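Side-chain contact in decaprenyl diphosphate synthase (Rhodobacter capsulatus, PDB 3MZV), which probably extends farnesyl diphosphate with isopentenyl diphosphate units into the long all-trans prenyl diphosphate used for the side chain of isoprenoid quinones: residues D12-A17 against D322-Y327. Residues are numbered along the deposited sequence; the frame is centred on the assembly and turned at random.
Sequences DRLAQA and DDLADY
OD2 of D323 draws two partners: NH2 of R13 in a long salt bridge and, by a weak hydrogen bond, the amide NE2 of Q319 one helical turn earlier. The gap from R13 NH2 to D323 OD2 is 3.9 Å, and the guanidinium and carboxylate planes stand 61° apart, so the two charged groups meet at a slant rather than in a flat, two-pronged pairing. NH2 also makes a weak hydrogen bond to OE1 of Q319; the one glutamine amide thus offers its oxygen to the arginine and its nitrogen to the aspartate, bridging the two charged groups, though only by weak bonds. A long, flexible side chain suits the exposed R13, since bends at chi2 (-114°) and chi3 (-83°) help bring its end to the short acid on the facing helix. The fold is the all-helical one of the trans-prenyl synthases, and here the short helix 11-17 near the start of the chain lies against helix 316-328 near its end. Beside the ion pair the contact becomes apolar and buried: CD2 of L14 touches CD2 of L324 at 3.9 Å, methyl against methyl, the two side chains crossing at about a right angle. With CG anti to the backbone N in both leucines, each side chain extends toward the other helix and CD2 ends up at the meeting point. Branched, apolar ends fit here because each also packs on helix 56-67, L14 on A63 and L324 on L60, and L324 reaches L212 of helix 199-224 as well.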
# COMPACT_ATOMS: atom_id res chain seq x y z
N ASP B 12 -13.11 -5.61 -27.31
CA ASP B 12 -12.58 -6.84 -27.94
C ASP B 12 -11.67 -6.64 -29.19
O ASP B 12 -10.72 -7.40 -29.37
CB ASP B 12 -13.75 -7.79 -28.26
CG ASP B 12 -14.61 -8.07 -27.03
OD1 ASP B 12 -14.04 -8.50 -25.99
OD2 ASP B 12 -15.83 -7.81 -27.08
N ARG B 13 -11.95 -5.63 -30.04
CA ARG B 13 -11.07 -5.29 -31.18
C ARG B 13 -9.70 -4.79 -30.69
O ARG B 13 -8.64 -5.18 -31.19
CB ARG B 13 -11.69 -4.19 -32.06
CG ARG B 13 -12.01 -4.58 -33.50
CD ARG B 13 -11.15 -3.84 -34.55
NE ARG B 13 -11.68 -2.50 -34.87
CZ ARG B 13 -11.03 -1.55 -35.55
NH1 ARG B 13 -9.79 -1.76 -36.01
NH2 ARG B 13 -11.60 -0.36 -35.77
N LEU B 14 -9.77 -3.91 -29.71
CA LEU B 14 -8.60 -3.38 -29.10
C LEU B 14 -7.89 -4.55 -28.45
O LEU B 14 -6.69 -4.68 -28.57
CB LEU B 14 -9.01 -2.31 -28.07
CG LEU B 14 -7.96 -1.48 -27.35
CD1 LEU B 14 -6.87 -0.90 -28.24
CD2 LEU B 14 -8.71 -0.38 -26.58
N ALA B 15 -8.65 -5.40 -27.76
CA ALA B 15 -8.06 -6.58 -27.07
C ALA B 15 -7.36 -7.51 -28.03
O ALA B 15 -6.28 -8.00 -27.73
CB ALA B 15 -9.12 -7.36 -26.27
N GLN B 16 -7.93 -7.70 -29.21
CA GLN B 16 -7.34 -8.61 -30.19
C GLN B 16 -6.07 -8.00 -30.83
O GLN B 16 -5.12 -8.72 -31.14
CB GLN B 16 -8.39 -9.06 -31.24
CG GLN B 16 -9.46 -10.04 -30.64
CD GLN B 16 -10.84 -10.07 -31.36
OE1 GLN B 16 -10.96 -9.70 -32.54
NE2 GLN B 16 -11.88 -10.54 -30.65
N ALA B 17 -6.05 -6.67 -31.00
CA ALA B 17 -4.89 -5.97 -31.53
C ALA B 17 -3.75 -5.97 -30.52
O ALA B 17 -2.59 -5.97 -30.88
CB ALA B 17 -5.24 -4.52 -31.90
N ASP B 322 -10.62 6.07 -29.96
CA ASP B 322 -11.80 6.86 -30.27
C ASP B 322 -13.08 6.02 -30.04
O ASP B 322 -14.01 6.46 -29.31
CB ASP B 322 -11.70 7.39 -31.71
CG ASP B 322 -12.63 8.57 -31.99
OD1 ASP B 322 -13.85 8.38 -31.99
OD2 ASP B 322 -12.13 9.68 -32.28
N ASP B 323 -13.11 4.81 -30.60
CA ASP B 323 -14.27 3.93 -30.41
C ASP B 323 -14.40 3.57 -28.93
O ASP B 323 -15.50 3.38 -28.41
CB ASP B 323 -14.16 2.61 -31.19
CG ASP B 323 -14.29 2.78 -32.69
OD1 ASP B 323 -14.89 3.75 -33.16
OD2 ASP B 323 -13.78 1.90 -33.41
N LEU B 324 -13.28 3.44 -28.24
CA LEU B 324 -13.36 3.08 -26.83
C LEU B 324 -14.09 4.19 -26.02
O LEU B 324 -14.81 3.89 -25.05
CB LEU B 324 -12.00 2.80 -26.27
CG LEU B 324 -11.90 2.34 -24.82
CD1 LEU B 324 -12.58 0.97 -24.58
CD2 LEU B 324 -10.41 2.31 -24.41
N ALA B 325 -13.94 5.44 -26.42
CA ALA B 325 -14.65 6.51 -25.74
C ALA B 325 -16.15 6.37 -25.92
O ALA B 325 -16.89 6.56 -24.95
CB ALA B 325 -14.18 7.88 -26.21
N ASP B 326 -16.58 6.01 -27.14
CA ASP B 326 -17.99 5.69 -27.38
C ASP B 326 -18.43 4.53 -26.48
O ASP B 326 -19.44 4.61 -25.78
CB ASP B 326 -18.25 5.34 -28.87
CG ASP B 326 -18.27 6.58 -29.77
OD1 ASP B 326 -18.59 7.70 -29.28
OD2 ASP B 326 -18.01 6.46 -30.97
N TYR B 327 -17.65 3.47 -26.49
CA TYR B 327 -17.90 2.26 -25.69
C TYR B 327 -18.12 2.55 -24.21
O TYR B 327 -19.07 2.06 -23.68
CB TYR B 327 -16.74 1.28 -25.83
CG TYR B 327 -16.79 0.09 -24.88
CD1 TYR B 327 -17.66 -0.98 -25.10
CD2 TYR B 327 -15.96 0.05 -23.77
CE1 TYR B 327 -17.68 -2.07 -24.22
CE2 TYR B 327 -15.99 -1.02 -22.88
CZ TYR B 327 -16.85 -2.07 -23.12
OH TYR B 327 -16.86 -3.11 -22.23